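Local atomic coordinates of TIR domain-containing adapter molecule 1 (Homo sapiens, PDB entry 4BSX), a protein that acts as an adapter in Toll-like receptor signalling of innate immunity, inducing interferon-beta, and has an N-terminal helical domain resembling IFIT proteins. Residues Leu27-Lys32 against Glu109-Ala114; Asp44-Met49 against Ala100-Leu105. The protein carries 2 engineered substitutions. All coordinates share one frame; numbering follows the deposited sequence.

In the fold
Both contacts join the early helices of the TRIF N-terminal domain to helix 96-108 or its exit. Contact 2 is core: helix 43-53 meets helix 96-108 through apolar side chains alone, its centre about 4 Å from the centre of the chain. Contact 1 lies at the surface, its centre about 13 Å from that of the chain, where helix 23-33 meets the loop after helix 96-108; a salt bridge and a tyrosine edge gather at one carboxylate, beside a small leucine contact. Helices 23-33 and 43-53 are consecutive, and contact 2 is nested within the chain loop closed by contact 1. The contact centres are about 10 Å apart, and Tyr103 packs on Cys112 between them.

Contact 1: residues Leu27-Lys32 against Glu109-Ala114; sequences LYLKHK and EKLCPA
Glu109 reaches across to Tyr28, Leu29 and Lys32, three residues on one side of helix 23-33. Its CB points toward the helix. CG then passes alongside a methyl of Leu29, with Glu109 CG 3.8 Å from Leu29 CD2, and the two side chains slide past each other in opposite directions. A bend at chi2 (-58°) sets CD near the same methyl instead of letting the chain run straight on. The two oxygens at the tip have different nearest partners. Glu109 OE1 comes to the edge of the tyrosine ring, in its plane, 3.4 Å from Tyr28 CE2; carboxylate and ring planes are turned 71° apart. Glu109 OE2 takes the salt bridge, its syn lone pair receiving Lys32 NZ at 2.8 Å, while Glu109 OE1 lies 3.5 Å from Lys32 NZ.

Glu109 stands just before Lys110, which with its positive phi (63°) is the first residue to leave helical geometry after helix 96-108; two bonds run back into the last turn, a Schellman motif, and the chain turns into the loop leading to helix 114-130. Lys32 runs out extended beyond CG to meet the glutamate tip to tip, its ammonium also donating to the phenol, with Lys32 NZ 2.7 Å from Tyr28 OH. An alanine in place of Lys32 would probably leave the carboxylate of Glu109 without its charged mate and the tyrosine hydroxyl without this donor, so that both groups could turn more freely.

On the inner side of the glutamate the chemistry is apolar. Leu29 and Leu111 approach tip to tip, Leu29 CD1 lying 3.5 Å from Leu111 CD1. Leu29 is buried and also packs on Val50 of helix 43-53, while Leu111 rests on Leu106 of helix 96-108 and Ile17 of helix 11-19.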
ATOM      1  N   LEU A  27      -9.480  11.127   8.599  1.00  9.26           N
ATOM      2  CA  LEU A  27     -10.868  11.294   8.193  1.00  9.68           C
ATOM      3  C   LEU A  27     -10.979  11.763   6.722  1.00  7.96           C
ATOM      4  O   LEU A  27     -11.728  11.182   5.951  1.00  7.73           O
ATOM      5  CB  LEU A  27     -11.610  12.253   9.146  1.00 12.49           C
ATOM      6  CG  LEU A  27     -11.915  11.599  10.513  1.00 10.49           C
ATOM      7  CD1 LEU A  27     -12.291  12.587  11.581  1.00 13.65           C
ATOM      8  CD2 LEU A  27     -13.010  10.504  10.372  1.00  9.94           C
ATOM      9  N   TYR A  28     -10.195  12.762   6.349  1.00  7.51           N
ATOM     10  CA  TYR A  28     -10.071  13.199   4.969  1.00 10.91           C
ATOM     11  C   TYR A  28      -9.742  12.039   4.036  1.00 11.40           C
ATOM     12  O   TYR A  28     -10.442  11.837   3.057  1.00  7.04           O
ATOM     13  CB  TYR A  28      -8.992  14.269   4.845  1.00 18.60           C
ATOM     14  CG  TYR A  28      -8.696  14.646   3.410  1.00 13.75           C
ATOM     15  CD1 TYR A  28      -9.676  15.275   2.608  1.00 16.87           C
ATOM     16  CD2 TYR A  28      -7.449  14.357   2.826  1.00 20.59           C
ATOM     17  CE1 TYR A  28      -9.410  15.622   1.251  1.00  9.30           C
ATOM     18  CE2 TYR A  28      -7.173  14.701   1.457  1.00 10.79           C
ATOM     19  CZ  TYR A  28      -8.150  15.326   0.706  1.00 18.60           C
ATOM     20  OH  TYR A  28      -7.856  15.651  -0.591  1.00 25.72           O
ATOM     21  N   LEU A  29      -8.711  11.237   4.358  1.00 14.50           N
ATOM     22  CA  LEU A  29      -8.356  10.083   3.513  1.00  7.36           C
ATOM     23  C   LEU A  29      -9.438   8.999   3.476  1.00 10.86           C
ATOM     24  O   LEU A  29      -9.752   8.443   2.405  1.00  9.43           O
ATOM     25  CB  LEU A  29      -7.012   9.509   3.913  1.00  6.32           C
ATOM     26  CG  LEU A  29      -5.914  10.547   3.644  1.00 10.87           C
ATOM     27  CD1 LEU A  29      -4.525  10.119   4.137  1.00 18.83           C
ATOM     28  CD2 LEU A  29      -5.821  10.846   2.151  1.00 12.69           C
ATOM     29  N   LYS A  30     -10.034   8.718   4.619  1.00  7.60           N
ATOM     30  CA  LYS A  30     -11.128   7.752   4.669  1.00  7.51           C
ATOM     31  C   LYS A  30     -12.277   8.184   3.714  1.00 12.90           C
ATOM     32  O   LYS A  30     -12.851   7.359   2.991  1.00 11.13           O
ATOM     33  CB  LYS A  30     -11.643   7.624   6.122  1.00 11.25           C
ATOM     34  CG  LYS A  30     -13.040   7.014   6.241  1.00 11.17           C
ATOM     35  CD  LYS A  30     -13.649   7.108   7.669  1.00  8.67           C
ATOM     36  CE  LYS A  30     -15.054   6.451   7.685  1.00 13.02           C
ATOM     37  NZ  LYS A  30     -15.678   6.406   9.025  1.00 15.28           N
ATOM     38  N   HIS A  31     -12.639   9.464   3.744  1.00  8.82           N
ATOM     39  CA  HIS A  31     -13.810   9.907   3.024  1.00  7.85           C
ATOM     40  C   HIS A  31     -13.484   9.910   1.517  1.00 13.59           C
ATOM     41  O   HIS A  31     -14.313   9.524   0.685  1.00 14.47           O
ATOM     42  CB  HIS A  31     -14.201  11.324   3.486  1.00  8.57           C
ATOM     43  CG  HIS A  31     -14.644  11.421   4.924  1.00 10.28           C
ATOM     44  ND1 HIS A  31     -15.490  10.515   5.518  1.00 10.94           N
ATOM     45  CD2 HIS A  31     -14.350  12.344   5.866  1.00  7.16           C
ATOM     46  CE1 HIS A  31     -15.703  10.875   6.775  1.00  9.33           C
ATOM     47  NE2 HIS A  31     -15.013  11.970   7.009  1.00 14.98           N
ATOM     48  N   LYS A  32     -12.268  10.362   1.208  1.00  6.27           N
ATOM     49  CA  LYS A  32     -11.741  10.502  -0.153  1.00 16.07           C
ATOM     50  C   LYS A  32     -11.342   9.192  -0.841  1.00 14.12           C
ATOM     51  O   LYS A  32     -11.588   9.013  -2.017  1.00  9.07           O
ATOM     52  CB  LYS A  32     -10.500  11.393  -0.112  1.00 14.44           C
ATOM     53  CG  LYS A  32      -9.870  11.646  -1.436  1.00 18.29           C
ATOM     54  CD  LYS A  32      -8.741  12.649  -1.268  1.00 19.75           C
ATOM     55  CE  LYS A  32      -8.015  12.903  -2.575  1.00 16.49           C
ATOM     56  NZ  LYS A  32      -6.997  13.982  -2.511  1.00 30.48           N
ATOM     57  N   GLU A 109      -0.463  13.099  -1.372  1.00 17.28           N
ATOM     58  CA  GLU A 109      -1.232  13.749  -0.341  1.00 18.60           C
ATOM     59  C   GLU A 109      -0.314  14.619   0.480  1.00 18.08           C
ATOM     60  O   GLU A 109      -0.740  15.254   1.440  1.00 16.45           O
ATOM     61  CB  GLU A 109      -1.920  12.715   0.558  1.00 15.91           C
ATOM     62  CG  GLU A 109      -3.064  11.948  -0.162  1.00 20.99           C
ATOM     63  CD  GLU A 109      -4.164  12.862  -0.699  1.00 15.88           C
ATOM     64  OE1 GLU A 109      -4.289  14.022  -0.249  1.00 29.76           O
ATOM     65  OE2 GLU A 109      -4.906  12.448  -1.593  1.00 26.68           O
ATOM     66  N   LYS A 110       0.965  14.619   0.112  1.00 18.38           N
ATOM     67  CA  LYS A 110       1.975  15.393   0.824  1.00 14.24           C
ATOM     68  C   LYS A 110       2.143  14.949   2.260  1.00 18.64           C
ATOM     69  O   LYS A 110       2.527  15.758   3.101  1.00 24.61           O
ATOM     70  CB  LYS A 110       1.625  16.886   0.748  1.00 20.72           C
ATOM     71  CG  LYS A 110       1.571  17.392  -0.676  1.00 19.02           C
ATOM     72  CD  LYS A 110       0.846  18.713  -0.824  1.00 33.81           C
ATOM     73  CE  LYS A 110       0.962  19.248  -2.258  1.00 43.38           C
ATOM     74  NZ  LYS A 110       0.432  18.285  -3.293  1.00 53.04           N
ATOM     75  N   LEU A 111       1.906  13.661   2.539  1.00 15.02           N
ATOM     76  CA  LEU A 111       2.125  13.119   3.874  1.00 14.23           C
ATOM     77  C   LEU A 111       3.539  12.602   4.072  1.00 17.76           C
ATOM     78  O   LEU A 111       3.912  12.218   5.199  1.00 22.90           O
ATOM     79  CB  LEU A 111       1.132  12.001   4.163  1.00 20.59           C
ATOM     80  CG  LEU A 111      -0.348  12.343   4.021  1.00 21.24           C
ATOM     81  CD1 LEU A 111      -1.197  11.227   4.592  1.00 17.25           C
ATOM     82  CD2 LEU A 111      -0.701  13.667   4.693  1.00 21.29           C
ATOM     83  N   CYS A 112       4.298  12.563   2.975  1.00 16.66           N
ATOM     84  CA  CYS A 112       5.719  12.179   2.977  1.00 25.04           C
ATOM     85  C   CYS A 112       6.447  12.707   1.723  1.00 18.46           C
ATOM     86  O   CYS A 112       5.824  13.044   0.729  1.00 23.41           O
ATOM     87  CB  CYS A 112       5.874  10.662   3.049  1.00 21.63           C
ATOM     88  SG  CYS A 112       5.670   9.882   1.458  1.00 22.81           S
ATOM     89  N   PRO A 113       7.782  12.806   1.778  1.00 29.87           N
ATOM     90  CA  PRO A 113       8.525  13.360   0.635  1.00 21.36           C
ATOM     91  C   PRO A 113       8.529  12.447  -0.580  1.00 24.50           C
ATOM     92  O   PRO A 113       8.459  11.224  -0.431  1.00 25.62           O
ATOM     93  CB  PRO A 113       9.941  13.516   1.172  1.00 23.22           C
ATOM     94  CG  PRO A 113      10.010  12.613   2.335  1.00 28.49           C
ATOM     95  CD  PRO A 113       8.654  12.547   2.934  1.00 21.91           C
ATOM     96  N   ALA A 114       8.596  13.052  -1.764  1.00 16.50           N
ATOM     97  CA  ALA A 114       8.543  12.332  -3.020  1.00 21.11           C
ATOM     98  C   ALA A 114       9.748  11.404  -3.185  1.00 30.07           C
ATOM     99  O   ALA A 114       9.695  10.425  -3.931  1.00 29.05           O
ATOM    100  CB  ALA A 114       8.490  13.292  -4.165  1.00 18.33           C
TER

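Contact 2: residues Asp44-Met49 against Ala100-Leu105; sequences DLLHAM and ARLYHL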
ATOM      1  N   ASP A  44      -7.491   1.301  -2.598  1.00 13.71           N
ATOM      2  CA  ASP A  44      -8.404   0.473  -1.814  1.00 16.74           C
ATOM      3  C   ASP A  44      -7.676  -0.066  -0.567  1.00 14.92           C
ATOM      4  O   ASP A  44      -8.221  -0.043   0.526  1.00 18.35           O
ATOM      5  CB  ASP A  44      -8.984  -0.670  -2.648  1.00 18.73           C
ATOM      6  CG  ASP A  44     -10.120  -0.224  -3.549  1.00 27.48           C
ATOM      7  OD1 ASP A  44     -10.688   0.861  -3.302  1.00 27.06           O
ATOM      8  OD2 ASP A  44     -10.455  -0.976  -4.489  1.00 38.82           O
ATOM      9  N   LEU A  45      -6.441  -0.519  -0.734  1.00 13.98           N
ATOM     10  CA  LEU A  45      -5.672  -1.067   0.374  1.00 15.40           C
ATOM     11  C   LEU A  45      -5.372   0.092   1.339  1.00 13.08           C
ATOM     12  O   LEU A  45      -5.572  -0.037   2.548  1.00 10.37           O
ATOM     13  CB  LEU A  45      -4.370  -1.739  -0.140  1.00 13.13           C
ATOM     14  CG  LEU A  45      -3.350  -2.251   0.898  1.00 24.40           C
ATOM     15  CD1 LEU A  45      -3.993  -3.329   1.740  1.00 14.04           C
ATOM     16  CD2 LEU A  45      -2.021  -2.784   0.277  1.00 15.07           C
ATOM     17  N   LEU A  46      -4.950   1.241   0.800  1.00 13.14           N
ATOM     18  CA  LEU A  46      -4.716   2.420   1.632  1.00 16.87           C
ATOM     19  C   LEU A  46      -5.983   2.892   2.371  1.00 15.88           C
ATOM     20  O   LEU A  46      -5.909   3.406   3.496  1.00 13.49           O
ATOM     21  CB  LEU A  46      -4.140   3.567   0.818  1.00 12.49           C
ATOM     22  CG  LEU A  46      -3.599   4.753   1.652  1.00 19.22           C
ATOM     23  CD1 LEU A  46      -2.495   4.347   2.610  1.00 16.05           C
ATOM     24  CD2 LEU A  46      -3.079   5.859   0.754  1.00 14.05           C
ATOM     25  N   HIS A  47      -7.136   2.715   1.764  1.00 13.35           N
ATOM     26  CA  HIS A  47      -8.396   3.061   2.438  1.00 18.00           C
ATOM     27  C   HIS A  47      -8.535   2.198   3.696  1.00 12.04           C
ATOM     28  O   HIS A  47      -8.897   2.670   4.787  1.00  8.68           O
ATOM     29  CB  HIS A  47      -9.561   2.844   1.455  1.00 12.58           C
ATOM     30  CG  HIS A  47     -10.916   2.934   2.072  1.00 15.94           C
ATOM     31  ND1 HIS A  47     -11.462   4.124   2.508  1.00 12.09           N
ATOM     32  CD2 HIS A  47     -11.845   1.977   2.308  1.00 20.17           C
ATOM     33  CE1 HIS A  47     -12.648   3.886   3.039  1.00 15.33           C
ATOM     34  NE2 HIS A  47     -12.910   2.596   2.918  1.00 18.65           N
ATOM     35  N   ALA A  48      -8.204   0.924   3.546  1.00 12.39           N
ATOM     36  CA  ALA A  48      -8.356  -0.045   4.650  1.00 16.02           C
ATOM     37  C   ALA A  48      -7.370   0.235   5.787  1.00  9.68           C
ATOM     38  O   ALA A  48      -7.712   0.124   6.977  1.00 12.22           O
ATOM     39  CB  ALA A  48      -8.180  -1.501   4.126  1.00 15.58           C
HETATM   40  N   MSE A  49      -6.129   0.562   5.418  1.00 10.68           N
HETATM   41  CA  MSE A  49      -5.063   0.893   6.394  1.00 12.28           C
HETATM   42  C   MSE A  49      -5.433   2.166   7.146  1.00 10.37           C
HETATM   43  O   MSE A  49      -5.206   2.286   8.371  1.00  8.56           O
HETATM   44  CB  MSE A  49      -3.725   1.056   5.685  1.00  5.31           C
HETATM   45  CG  MSE A  49      -3.158  -0.275   5.131  1.00 12.25           C
HETATM   46 SE   MSE A  49      -1.683  -0.009   3.829  1.00 19.00          SE
HETATM   47  CE  MSE A  49      -0.381   1.003   4.814  1.00 11.03           C
ATOM     48  N   ALA A 100       5.451   0.593  -2.962  1.00 11.18           N
ATOM     49  CA  ALA A 100       5.627   1.704  -3.932  1.00 15.95           C
ATOM     50  C   ALA A 100       4.305   2.486  -4.267  1.00 15.23           C
ATOM     51  O   ALA A 100       4.268   3.721  -4.317  1.00 10.46           O
ATOM     52  CB  ALA A 100       6.240   1.150  -5.226  1.00 12.28           C
ATOM     53  N   ARG A 101       3.234   1.733  -4.511  1.00 10.48           N
ATOM     54  CA  ARG A 101       1.953   2.290  -4.852  1.00  7.74           C
ATOM     55  C   ARG A 101       1.378   3.127  -3.650  1.00 12.08           C
ATOM     56  O   ARG A 101       0.938   4.286  -3.788  1.00  6.37           O
ATOM     57  CB  ARG A 101       1.050   1.139  -5.260  1.00  8.73           C
ATOM     58  CG  ARG A 101       1.247   0.731  -6.721  1.00 14.68           C
ATOM     59  CD  ARG A 101       0.337  -0.419  -7.198  1.00 12.53           C
ATOM     60  NE  ARG A 101       0.567  -0.654  -8.632  1.00 10.71           N
ATOM     61  CZ  ARG A 101      -0.065  -1.566  -9.366  1.00 13.09           C
ATOM     62  NH1 ARG A 101      -0.984  -2.344  -8.810  1.00  8.36           N
ATOM     63  NH2 ARG A 101       0.226  -1.704 -10.667  1.00 14.55           N
ATOM     64  N   LEU A 102       1.420   2.528  -2.469  1.00 12.37           N
ATOM     65  CA  LEU A 102       1.101   3.203  -1.247  1.00  6.54           C
ATOM     66  C   LEU A 102       1.925   4.484  -1.071  1.00  9.52           C
ATOM     67  O   LEU A 102       1.381   5.535  -0.768  1.00  9.08           O
ATOM     68  CB  LEU A 102       1.290   2.263  -0.072  1.00 13.38           C
ATOM     69  CG  LEU A 102       0.325   1.071  -0.025  1.00 17.31           C
ATOM     70  CD1 LEU A 102       0.628   0.281   1.236  1.00 14.43           C
ATOM     71  CD2 LEU A 102      -1.159   1.488  -0.083  1.00 16.80           C
ATOM     72  N   TYR A 103       3.226   4.420  -1.289  1.00  9.91           N
ATOM     73  CA  TYR A 103       4.030   5.602  -1.076  1.00  8.91           C
ATOM     74  C   TYR A 103       3.757   6.645  -2.116  1.00 16.73           C
ATOM     75  O   TYR A 103       3.941   7.856  -1.859  1.00 17.08           O
ATOM     76  CB  TYR A 103       5.501   5.282  -0.998  1.00 11.96           C
ATOM     77  CG  TYR A 103       5.952   5.055   0.438  1.00 12.66           C
ATOM     78  CD1 TYR A 103       5.639   3.880   1.087  1.00 10.02           C
ATOM     79  CD2 TYR A 103       6.638   6.022   1.140  1.00 17.77           C
ATOM     80  CE1 TYR A 103       6.012   3.652   2.363  1.00 14.81           C
ATOM     81  CE2 TYR A 103       7.025   5.797   2.452  1.00 13.33           C
ATOM     82  CZ  TYR A 103       6.707   4.605   3.054  1.00 14.22           C
ATOM     83  OH  TYR A 103       7.073   4.330   4.353  1.00 21.07           O
ATOM     84  N   HIS A 104       3.306   6.205  -3.292  1.00 10.39           N
ATOM     85  CA  HIS A 104       2.962   7.173  -4.284  1.00 15.75           C
ATOM     86  C   HIS A 104       1.774   8.029  -3.796  1.00 18.26           C
ATOM     87  O   HIS A 104       1.818   9.245  -3.881  1.00 14.51           O
ATOM     88  CB  HIS A 104       2.624   6.508  -5.599  1.00 18.79           C
ATOM     89  CG  HIS A 104       1.969   7.430  -6.551  1.00 11.56           C
ATOM     90  ND1 HIS A 104       2.616   8.532  -7.070  1.00 25.23           N
ATOM     91  CD2 HIS A 104       0.709   7.457  -7.045  1.00 26.38           C
ATOM     92  CE1 HIS A 104       1.791   9.178  -7.876  1.00 22.26           C
ATOM     93  NE2 HIS A 104       0.625   8.550  -7.875  1.00 19.28           N
ATOM     94  N   LEU A 105       0.720   7.377  -3.303  1.00 16.23           N
ATOM     95  CA  LEU A 105      -0.447   8.075  -2.768  1.00 19.21           C
ATOM     96  C   LEU A 105      -0.043   8.944  -1.579  1.00 17.66           C
ATOM     97  O   LEU A 105      -0.455  10.119  -1.496  1.00 17.88           O
ATOM     98  CB  LEU A 105      -1.588   7.099  -2.389  1.00 13.67           C
ATOM     99  CG  LEU A 105      -1.960   6.149  -3.556  1.00 17.04           C
ATOM    100  CD1 LEU A 105      -2.953   5.008  -3.168  1.00 18.01           C
ATOM    101  CD2 LEU A 105      -2.478   6.933  -4.711  1.00 11.03           C
TER
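Leu102 points its forked tip at Leu45, Leu46 and Met49, and each branch has its own partners. Its CG stands anti to the carbonyl carbon (chi1 -66°), and the methyls beyond it meet helix 43-53. Met49, present as selenomethionine, meets one branch tip to tip: its SE is 3.5 Å from Leu102 CD1. The bend at chi3 (57°) keeps Met49 CE beside that same methyl. Leu45 crosses Leu102 at about a right angle and makes a looser approach, Leu45 CD2 to Leu102 CD1 being 4.2 Å.

The other branch lies low against the opposing helix, with Leu102 CD2 3.7 Å from Leu46 CB and close to the Leu46 backbone nitrogen. Here the leucines slide past each other in opposite directions. Leu46 extends beyond Leu102 to the next turn of helix 96-108, where Leu46 CD2 sits 3.7 Å from Leu105 CB, again with the two side chains running oppositely. No hydrogen bond crosses the interface.

The short helical segments cross at -73°, their axes 10.2 Å apart at closest approach. This steep crossing lies in the core of the all-helical N-terminal domain, whose fold resembles IFIT proteins: Met49 also packs on Leu11 and Phe15 of helix 11-19, Leu45 on Leu64 of helix 57-65, and helix 114-130 packs on helix 96-108, with Ala100 on Tyr121 and Tyr103 on Met116.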